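Long-range contacts in putative primary metabolism protein HVA1 (Cryptococcus neoformans, PDB 4P5N), which may play a role in fungal primary metabolism and is associated with the virulence of this yeast: residues Q6-Q11 with T69-D74; Q11-G16 with G30-I35; P50-F55 with A64-T69. All blocks are in the same frame, centred on the assembly; numbering follows the deposited sequence.

How the contacts relate
The three contacts belong to one small beta sheet of the Tudor (SH3-like) family. Contact 1 ties the N-terminal loop to the short strand 71-72 and closes a chain loop inside which contacts 2 and 3 follow in series. Their centres lie about 9 to 10 Å apart. Contacts 2 and 3 sit on neighbouring strands: Ala33 N reaches Leu54 O at 2.8 Å, and Val32 CG2 packs on Val53 CG1. Gln11 belongs to both contacts 1 and 2, Thr69 to both 1 and 3. One sulfate touches contacts 1 and 3. Asp34 of contact 2 and His65 of contact 3 bind different cadmium ions, also bound by Glu41 and Thr21 respectively.

Contact 1 (Q6-Q11 with T69-D74); sequences QDKQGQ and TLTDLD. With SO4 (sulfate ion), chain E.
Lys8 and Thr69 come within 5.2 Å of each other at their CA atoms, and Asp7 lies next to Thr71, so that the N-terminal loop runs beside the approach to strand 71-72, at one margin of the SH3-like sheet. The loop is a type I beta turn from Asp7 to Gly10 combined with an Asx turn, and Asp7 joins it to the strand. Its CG sits between the backbone N and the carbonyl carbon (chi1 76°), a position from which the carboxylate serves both segments. OD2 takes the N-H of Asp72 on its anti lone pair at 2.7 Å, in a nearly straight bond. OD1 turns back into its own loop and accepts from Gln9 N and Gln11 N, which arrive from opposite faces of the carboxylate plane. Beside this, the backbone contributes a second cross-link: Lys8 N meets Leu70 O at 2.9 Å, almost along the C=O axis. Asp7 CB also rests on that oxygen, at 3.2 Å, with Asp72 N and the methyl CD1 of Leu70 a little farther off. The Lys8 chain crosses Thr71 obliquely, with CD 3.4 Å from OG1. The carboxylates of Asp7 and Asp72 are turned 77° apart, and their OD2 atoms stay 5.4 Å from each other; the three N-H donors and a water would favour an ionised Asp7, whereas Asp17 beside Asp72 may raise the proton affinity of that pair. The Leu70 side chain also touches Ile13 and, on strand 18-23, Val19. Two waters bridge the segments: one joins Gln9 NE2 to Thr71 OG1, and the other donates both to Asp7 OD2 and, at 2.9 Å, to Asp72 O.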
loop_
_atom_site.group_PDB
_atom_site.type_symbol
_atom_site.label_atom_id
_atom_site.label_comp_id
_atom_site.label_asym_id
_atom_site.label_seq_id
_atom_site.Cartn_x
_atom_site.Cartn_y
_atom_site.Cartn_z
ATOM N N GLN A 6 -9.853 -14.645 7.032
ATOM C CA GLN A 6 -10.973 -14.193 7.858
ATOM C C GLN A 6 -10.742 -12.810 8.471
ATOM O O GLN A 6 -9.592 -12.385 8.712
ATOM C CB GLN A 6 -11.312 -15.227 8.936
ATOM C CG GLN A 6 -11.734 -16.567 8.324
ATOM C CD GLN A 6 -12.034 -17.667 9.324
ATOM O OE1 GLN A 6 -11.608 -17.608 10.482
ATOM N NE2 GLN A 6 -12.772 -18.687 8.876
ATOM N N ASP A 7 -11.846 -12.103 8.696
ATOM C CA ASP A 7 -11.809 -10.784 9.340
ATOM C C ASP A 7 -11.724 -10.895 10.871
ATOM O O ASP A 7 -11.554 -12.006 11.406
ATOM C CB ASP A 7 -12.999 -9.918 8.878
ATOM C CG ASP A 7 -14.316 -10.302 9.529
ATOM O OD1 ASP A 7 -14.398 -11.326 10.254
ATOM O OD2 ASP A 7 -15.294 -9.548 9.314
ATOM N N LYS A 8 -11.860 -9.768 11.573
ATOM C CA LYS A 8 -11.670 -9.776 13.047
ATOM C C LYS A 8 -12.810 -10.472 13.776
ATOM O O LYS A 8 -12.734 -10.709 14.978
ATOM C CB LYS A 8 -11.475 -8.355 13.575
ATOM C CG LYS A 8 -12.722 -7.490 13.573
ATOM C CD LYS A 8 -12.446 -6.101 14.135
ATOM C CE LYS A 8 -12.001 -6.146 15.598
ATOM N NZ LYS A 8 -11.898 -4.783 16.183
ATOM N N GLN A 9 -13.876 -10.788 13.037
ATOM C CA GLN A 9 -14.999 -11.560 13.581
ATOM C C GLN A 9 -15.026 -12.996 13.086
ATOM O O GLN A 9 -16.022 -13.707 13.268
ATOM C CB GLN A 9 -16.325 -10.845 13.288
ATOM C CG GLN A 9 -16.404 -9.420 13.862
ATOM C CD GLN A 9 -16.191 -9.330 15.382
ATOM O OE1 GLN A 9 -16.343 -10.316 16.119
ATOM N NE2 GLN A 9 -15.836 -8.146 15.853
ATOM N N GLY A 10 -13.909 -13.446 12.507
ATOM C CA GLY A 10 -13.799 -14.834 12.053
ATOM C C GLY A 10 -14.552 -15.150 10.775
ATOM O O GLY A 10 -14.795 -16.334 10.471
ATOM N N GLN A 11 -14.941 -14.111 10.032
ATOM C CA GLN A 11 -15.779 -14.291 8.845
ATOM C C GLN A 11 -14.926 -14.320 7.592
ATOM O O GLN A 11 -14.042 -13.480 7.433
ATOM C CB GLN A 11 -16.833 -13.164 8.758
ATOM C CG GLN A 11 -17.732 -13.060 9.995
ATOM C CD GLN A 11 -18.398 -14.381 10.333
ATOM O OE1 GLN A 11 -19.194 -14.903 9.550
ATOM N NE2 GLN A 11 -18.045 -14.954 11.484
ATOM N N THR A 69 -7.683 -7.445 11.422
ATOM C CA THR A 69 -8.030 -6.216 12.136
ATOM C C THR A 69 -9.004 -5.381 11.321
ATOM O O THR A 69 -9.224 -4.199 11.600
ATOM C CB THR A 69 -6.783 -5.374 12.412
ATOM O OG1 THR A 69 -6.033 -5.263 11.193
ATOM C CG2 THR A 69 -5.940 -6.051 13.474
ATOM N N LEU A 70 -9.599 -5.975 10.302
ATOM C CA LEU A 70 -10.681 -5.259 9.664
ATOM C C LEU A 70 -11.982 -6.018 9.816
ATOM O O LEU A 70 -11.983 -7.174 10.243
ATOM C CB LEU A 70 -10.354 -4.875 8.235
ATOM C CG LEU A 70 -9.941 -5.971 7.283
ATOM C CD1 LEU A 70 -11.070 -6.974 7.044
ATOM C CD2 LEU A 70 -9.466 -5.449 5.933
ATOM N N THR A 71 -13.088 -5.359 9.481
ATOM C CA THR A 71 -14.405 -5.986 9.560
ATOM C C THR A 71 -15.015 -6.084 8.177
ATOM O O THR A 71 -15.041 -5.095 7.444
ATOM C CB THR A 71 -15.336 -5.200 10.503
ATOM O OG1 THR A 71 -14.724 -5.108 11.786
ATOM C CG2 THR A 71 -16.717 -5.882 10.661
ATOM N N ASP A 72 -15.488 -7.281 7.815
ATOM C CA ASP A 72 -16.192 -7.464 6.549
ATOM C C ASP A 72 -17.655 -7.121 6.823
ATOM O O ASP A 72 -18.383 -7.905 7.444
ATOM C CB ASP A 72 -16.030 -8.907 6.076
ATOM C CG ASP A 72 -16.598 -9.160 4.697
ATOM O OD1 ASP A 72 -17.667 -8.584 4.350
ATOM O OD2 ASP A 72 -15.986 -10.012 3.992
ATOM N N LEU A 73 -18.087 -5.947 6.361
ATOM C CA LEU A 73 -19.453 -5.478 6.647
ATOM C C LEU A 73 -20.525 -6.343 6.018
ATOM O O LEU A 73 -21.639 -6.415 6.535
ATOM C CB LEU A 73 -19.631 -4.014 6.211
ATOM C CG LEU A 73 -18.688 -3.032 6.942
ATOM C CD1 LEU A 73 -19.023 -1.602 6.545
ATOM C CD2 LEU A 73 -18.703 -3.176 8.466
ATOM N N ASP A 74 -20.175 -7.027 4.935
ATOM C CA ASP A 74 -21.128 -7.920 4.276
ATOM C C ASP A 74 -21.351 -9.259 4.978
ATOM O O ASP A 74 -22.209 -10.039 4.573
ATOM C CB ASP A 74 -20.731 -8.118 2.816
ATOM C CG ASP A 74 -20.925 -6.853 1.991
ATOM O OD1 ASP A 74 -21.870 -6.093 2.262
ATOM O OD2 ASP A 74 -20.154 -6.611 1.060
HETATM S S SO4 E . -3.096 -3.849 11.656
HETATM O O1 SO4 E . -1.803 -3.642 12.357
HETATM O O2 SO4 E . -4.138 -3.331 12.570
HETATM O O3 SO4 E . -3.345 -5.319 11.449
HETATM O O4 SO4 E . -3.117 -3.008 10.433
HETATM O O HOH W 1 -17.918 -9.607 9.739
HETATM O O HOH W 2 -16.009 -5.717 14.143
#

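Contact 2 (Q11-G16 with G30-I35). With CD (cadmium ion), chain D.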
loop_
_atom_site.group_PDB
_atom_site.type_symbol
_atom_site.label_atom_id
_atom_site.label_comp_id
_atom_site.label_asym_id
_atom_site.label_seq_id
_atom_site.Cartn_x
_atom_site.Cartn_y
_atom_site.Cartn_z
ATOM N N GLN A 11 -14.941 -14.111 10.032
ATOM C CA GLN A 11 -15.779 -14.291 8.845
ATOM C C GLN A 11 -14.926 -14.320 7.592
ATOM O O GLN A 11 -14.042 -13.480 7.433
ATOM C CB GLN A 11 -16.833 -13.164 8.758
ATOM C CG GLN A 11 -17.732 -13.060 9.995
ATOM C CD GLN A 11 -18.398 -14.381 10.333
ATOM O OE1 GLN A 11 -19.194 -14.903 9.550
ATOM N NE2 GLN A 11 -18.045 -14.954 11.484
ATOM N N ASN A 12 -15.196 -15.285 6.707
ATOM C CA ASN A 12 -14.475 -15.390 5.447
ATOM C C ASN A 12 -14.638 -14.130 4.603
ATOM O O ASN A 12 -15.769 -13.653 4.390
ATOM C CB ASN A 12 -14.965 -16.616 4.664
ATOM C CG ASN A 12 -14.700 -17.930 5.399
ATOM O OD1 ASN A 12 -13.698 -18.063 6.109
ATOM N ND2 ASN A 12 -15.574 -18.919 5.204
ATOM N N ILE A 13 -13.522 -13.602 4.107
ATOM C CA ILE A 13 -13.555 -12.395 3.287
ATOM C C ILE A 13 -13.523 -12.793 1.816
ATOM O O ILE A 13 -12.691 -13.583 1.410
ATOM C CB ILE A 13 -12.361 -11.453 3.592
ATOM C CG1 ILE A 13 -12.341 -11.051 5.080
ATOM C CG2 ILE A 13 -12.394 -10.239 2.653
ATOM C CD1 ILE A 13 -11.025 -10.434 5.529
ATOM N N ASN A 14 -14.439 -12.239 1.028
ATOM C CA ASN A 14 -14.508 -12.524 -0.397
ATOM C C ASN A 14 -14.235 -11.265 -1.193
ATOM O O ASN A 14 -14.583 -10.156 -0.757
ATOM C CB ASN A 14 -15.893 -13.061 -0.769
ATOM C CG ASN A 14 -16.220 -14.364 -0.075
ATOM O OD1 ASN A 14 -15.389 -15.280 -0.006
ATOM N ND2 ASN A 14 -17.443 -14.465 0.437
ATOM N N VAL A 15 -13.637 -11.441 -2.369
ATOM C CA VAL A 15 -13.518 -10.360 -3.343
ATOM C C VAL A 15 -14.911 -9.796 -3.631
ATOM O O VAL A 15 -15.871 -10.550 -3.783
ATOM C CB VAL A 15 -12.802 -10.833 -4.623
ATOM C CG1 VAL A 15 -12.932 -9.796 -5.728
ATOM C CG2 VAL A 15 -11.336 -11.125 -4.313
ATOM N N GLY A 16 -15.006 -8.464 -3.622
ATOM C CA GLY A 16 -16.261 -7.741 -3.787
ATOM C C GLY A 16 -16.977 -7.376 -2.495
ATOM O O GLY A 16 -17.936 -6.603 -2.517
ATOM N N GLY A 30 -14.396 0.107 1.789
ATOM C CA GLY A 30 -14.553 -0.092 0.333
ATOM C C GLY A 30 -14.560 -1.565 -0.030
ATOM O O GLY A 30 -14.501 -2.436 0.848
ATOM N N GLN A 31 -14.629 -1.861 -1.320
ATOM C CA GLN A 31 -14.830 -3.240 -1.730
ATOM C C GLN A 31 -13.501 -3.915 -2.016
ATOM O O GLN A 31 -12.600 -3.319 -2.629
ATOM C CB GLN A 31 -15.805 -3.364 -2.927
ATOM C CG GLN A 31 -17.284 -3.404 -2.519
ATOM C CD GLN A 31 -17.753 -2.069 -1.997
ATOM O OE1 GLN A 31 -17.985 -1.884 -0.804
ATOM N NE2 GLN A 31 -17.834 -1.102 -2.898
ATOM N N VAL A 32 -13.386 -5.150 -1.536
ATOM C CA VAL A 32 -12.193 -5.958 -1.727
ATOM C C VAL A 32 -11.941 -6.210 -3.226
ATOM O O VAL A 32 -12.828 -6.714 -3.942
ATOM C CB VAL A 32 -12.302 -7.292 -0.954
ATOM C CG1 VAL A 32 -11.055 -8.129 -1.189
ATOM C CG2 VAL A 32 -12.475 -7.025 0.552
ATOM N N ALA A 33 -10.737 -5.859 -3.685
ATOM C CA ALA A 33 -10.292 -6.144 -5.055
ATOM C C ALA A 33 -9.481 -7.420 -5.155
ATOM O O ALA A 33 -9.506 -8.103 -6.191
ATOM C CB ALA A 33 -9.499 -4.979 -5.621
ATOM N N ASP A 34 -8.746 -7.728 -4.086
ATOM C CA ASP A 34 -7.851 -8.867 -4.103
ATOM C C ASP A 34 -7.447 -9.244 -2.684
ATOM O O ASP A 34 -7.441 -8.415 -1.781
ATOM C CB ASP A 34 -6.600 -8.519 -4.921
ATOM C CG ASP A 34 -5.928 -9.728 -5.527
ATOM O OD1 ASP A 34 -6.329 -10.885 -5.240
ATOM O OD2 ASP A 34 -4.965 -9.519 -6.295
ATOM N N ILE A 35 -7.127 -10.520 -2.510
ATOM C CA ILE A 35 -6.646 -11.052 -1.253
ATOM C C ILE A 35 -5.331 -11.746 -1.575
ATOM O O ILE A 35 -5.289 -12.706 -2.346
ATOM C CB ILE A 35 -7.674 -12.029 -0.656
ATOM C CG1 ILE A 35 -8.991 -11.293 -0.379
ATOM C CG2 ILE A 35 -7.143 -12.649 0.623
ATOM C CD1 ILE A 35 -10.163 -12.183 -0.047
HETATM CD CD CD D . -4.683 -12.213 -6.665
#
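Gly16 and Val32 meet through peptide groups, the flat units of this contact. Gly16 N donates to Val32 O at 2.8 Å, tilted 19° from the carbonyl plane, and Val15 CG1 lies against the same oxygen at 3.6 Å, on the same face but farther out of the plane. The other flat group, the Asp34 carboxylate, points away from the loop and chelates a cadmium ion with OD1 and OD2 at its open end; Glu41 binds the same ion, and OD2 also receives Lys45 NZ. The Gly16 carbonyl is met by Gln31 CG, 3.3 Å from its O; the Gln31 chain then bends at chi2 and its OE1 is held by Thr18. This joins the loop before strand 18-23 to strand 26-36 of the SH3-like sheet. A classic beta bulge, in which Ala33 and Asp34 both face Leu54, interrupts the alternation of the strand, and Val32 and Ile35, three positions apart, both direct their side chains toward the loop. Ile13 receives both: its CG2, anti to the backbone N, touches Val32 CG2 at 3.8 Å, the two chains crossing at about a right angle. Ile13 CG2 also lies 4.0 Å from Ile35 CD1, and that CD1 methyl presses on Ile13 O at 3.2 Å. Beyond them, Ile13 and Val32 continue onto Val53 of strand 52-56. The chemistry therefore divides by side: branched aliphatic groups and one direct backbone bond, from Gly16 N to Val32 O, hold the loop, while the carboxylate of Asp34, on the side away from it, binds cadmium and Lys45.

Contact 3 (P50-F55 with A64-T69); sequences PPKVLF and AHNPGT. With SO4 (sulfate ion), chain E; SO4 (sulfate ion), chain H.
Lys52 and Asn66 end the pairing of the beta hairpin made by strands 52-56 and 62-65 in the SH3-like fold. From CB, the lysine chain bends at chi2 (-68°), which brings CD between Asn66 OD1, at 3.5 Å, and His65 C. CE then passes Asn66 OD1 at 3.4 Å, and a second bend at chi4 (-77°) swings NZ to that oxygen for a hydrogen bond of 2.7 Å. NZ is also hydrogen-bonded to one sulfate and to the carbonyl oxygens of Lys48 and Asn49, more acceptors than it has N-H groups, which would spread its positive charge. Asn66 ND2 bridges this sulfate and a second one, which Thr69 OG1 also holds. Behind the polar end, Val53 and His65 form an antiparallel hydrogen-bonded pair, each N bonded to the other's O. Leu54 with Ala64 follows as a non-hydrogen-bonded pair, its CD2 tightly against Ala64 CB at 3.5 Å. On the side of Val53, Pro67 crosses Pro51 at about a right angle, CG to CG 3.6 Å, while its CB meets Val53 CG2; both prolines also touch Val5. His65 CB lies at the edge of the Phe55 ring. The His65 imidazole binds a cadmium ion through NE2, together with Thr21, and its rotation is fixed by the bond from ND1, in the ring plane, to a lone pair of Asn66 O at 2.8 Å.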
loop_
_atom_site.group_PDB
_atom_site.type_symbol
_atom_site.label_atom_id
_atom_site.label_comp_id
_atom_site.label_asym_id
_atom_site.label_seq_id
_atom_site.Cartn_x
_atom_site.Cartn_y
_atom_site.Cartn_z
ATOM N N PRO A 50 2.096 -10.629 3.864
ATOM C CA PRO A 50 0.797 -11.284 3.694
ATOM C C PRO A 50 0.374 -12.015 4.973
ATOM O O PRO A 50 1.219 -12.362 5.814
ATOM C CB PRO A 50 1.066 -12.269 2.543
ATOM C CG PRO A 50 2.537 -12.600 2.677
ATOM C CD PRO A 50 3.161 -11.285 3.085
ATOM N N PRO A 51 -0.933 -12.230 5.154
ATOM C CA PRO A 51 -1.995 -11.858 4.212
ATOM C C PRO A 51 -2.328 -10.366 4.186
ATOM O O PRO A 51 -2.222 -9.663 5.210
ATOM C CB PRO A 51 -3.202 -12.672 4.705
ATOM C CG PRO A 51 -2.969 -12.839 6.185
ATOM C CD PRO A 51 -1.450 -12.975 6.318
ATOM N N LYS A 52 -2.691 -9.888 2.999
ATOM C CA LYS A 52 -3.161 -8.512 2.833
ATOM C C LYS A 52 -4.444 -8.499 2.027
ATOM O O LYS A 52 -4.571 -9.232 1.046
ATOM C CB LYS A 52 -2.121 -7.657 2.108
ATOM C CG LYS A 52 -0.978 -7.203 2.988
ATOM C CD LYS A 52 -1.432 -6.210 4.048
ATOM C CE LYS A 52 -0.227 -5.523 4.661
ATOM N NZ LYS A 52 0.486 -6.394 5.642
ATOM N N VAL A 53 -5.386 -7.671 2.461
ATOM C CA VAL A 53 -6.629 -7.431 1.746
ATOM C C VAL A 53 -6.425 -6.108 1.005
ATOM O O VAL A 53 -6.135 -5.088 1.615
ATOM C CB VAL A 53 -7.825 -7.351 2.729
ATOM C CG1 VAL A 53 -9.137 -7.045 2.009
ATOM C CG2 VAL A 53 -7.990 -8.667 3.482
ATOM N N LEU A 54 -6.574 -6.140 -0.317
ATOM C CA LEU A 54 -6.416 -4.941 -1.137
ATOM C C LEU A 54 -7.796 -4.414 -1.493
ATOM O O LEU A 54 -8.617 -5.156 -2.034
ATOM C CB LEU A 54 -5.631 -5.235 -2.427
ATOM C CG LEU A 54 -4.294 -5.989 -2.334
ATOM C CD1 LEU A 54 -3.476 -5.879 -3.615
ATOM C CD2 LEU A 54 -3.451 -5.603 -1.130
ATOM N N PHE A 55 -8.051 -3.150 -1.157
ATOM C CA PHE A 55 -9.326 -2.503 -1.482
ATOM C C PHE A 55 -9.144 -1.022 -1.730
ATOM O O PHE A 55 -8.164 -0.428 -1.285
ATOM C CB PHE A 55 -10.399 -2.747 -0.386
ATOM C CG PHE A 55 -10.121 -2.090 0.967
ATOM C CD1 PHE A 55 -9.231 -2.653 1.891
ATOM C CD2 PHE A 55 -10.826 -0.948 1.351
ATOM C CE1 PHE A 55 -9.031 -2.068 3.146
ATOM C CE2 PHE A 55 -10.636 -0.359 2.598
ATOM C CZ PHE A 55 -9.742 -0.920 3.504
ATOM N N ALA A 64 -3.843 -1.451 1.393
ATOM C CA ALA A 64 -3.514 -2.857 1.628
ATOM C C ALA A 64 -3.513 -3.062 3.136
ATOM O O ALA A 64 -2.716 -2.421 3.853
ATOM C CB ALA A 64 -2.152 -3.201 1.042
ATOM N N HIS A 65 -4.417 -3.908 3.635
ATOM C CA HIS A 65 -4.608 -4.012 5.083
ATOM C C HIS A 65 -4.652 -5.459 5.550
ATOM O O HIS A 65 -5.199 -6.325 4.870
ATOM C CB HIS A 65 -5.921 -3.324 5.471
ATOM C CG HIS A 65 -6.012 -2.923 6.914
ATOM N ND1 HIS A 65 -6.275 -3.818 7.935
ATOM C CD2 HIS A 65 -5.889 -1.712 7.502
ATOM C CE1 HIS A 65 -6.308 -3.172 9.089
ATOM N NE2 HIS A 65 -6.086 -1.891 8.854
ATOM N N ASN A 66 -4.094 -5.724 6.726
ATOM C CA ASN A 66 -4.203 -7.056 7.294
ATOM C C ASN A 66 -5.672 -7.445 7.518
ATOM O O ASN A 66 -6.473 -6.617 7.910
ATOM C CB ASN A 66 -3.476 -7.086 8.619
ATOM C CG ASN A 66 -1.991 -6.856 8.459
ATOM O OD1 ASN A 66 -1.427 -7.133 7.407
ATOM N ND2 ASN A 66 -1.343 -6.387 9.526
ATOM N N PRO A 67 -6.013 -8.720 7.301
ATOM C CA PRO A 67 -7.431 -9.117 7.400
ATOM C C PRO A 67 -7.941 -9.174 8.826
ATOM O O PRO A 67 -9.118 -8.924 9.075
ATOM C CB PRO A 67 -7.447 -10.528 6.783
ATOM C CG PRO A 67 -6.018 -11.017 6.909
ATOM C CD PRO A 67 -5.166 -9.787 6.735
ATOM N N GLY A 68 -7.068 -9.532 9.758
ATOM C CA GLY A 68 -7.497 -9.840 11.121
ATOM C C GLY A 68 -7.882 -8.643 11.959
ATOM O O GLY A 68 -8.361 -8.796 13.082
ATOM N N THR A 69 -7.683 -7.445 11.422
ATOM C CA THR A 69 -8.030 -6.216 12.136
ATOM C C THR A 69 -9.004 -5.381 11.321
ATOM O O THR A 69 -9.224 -4.199 11.600
ATOM C CB THR A 69 -6.783 -5.374 12.412
ATOM O OG1 THR A 69 -6.033 -5.263 11.193
ATOM C CG2 THR A 69 -5.940 -6.051 13.474
HETATM S S SO4 E . -3.096 -3.849 11.656
HETATM O O1 SO4 E . -1.803 -3.642 12.357
HETATM O O2 SO4 E . -4.138 -3.331 12.570
HETATM O O3 SO4 E . -3.345 -5.319 11.449
HETATM O O4 SO4 E . -3.117 -3.008 10.433
HETATM S S SO4 H . 1.643 -4.429 8.463
HETATM O O1 SO4 H . 2.402 -3.251 8.963
HETATM O O2 SO4 H . 0.378 -4.010 7.800
HETATM O O3 SO4 H . 1.374 -5.376 9.563
HETATM O O4 SO4 H . 2.465 -5.053 7.399
#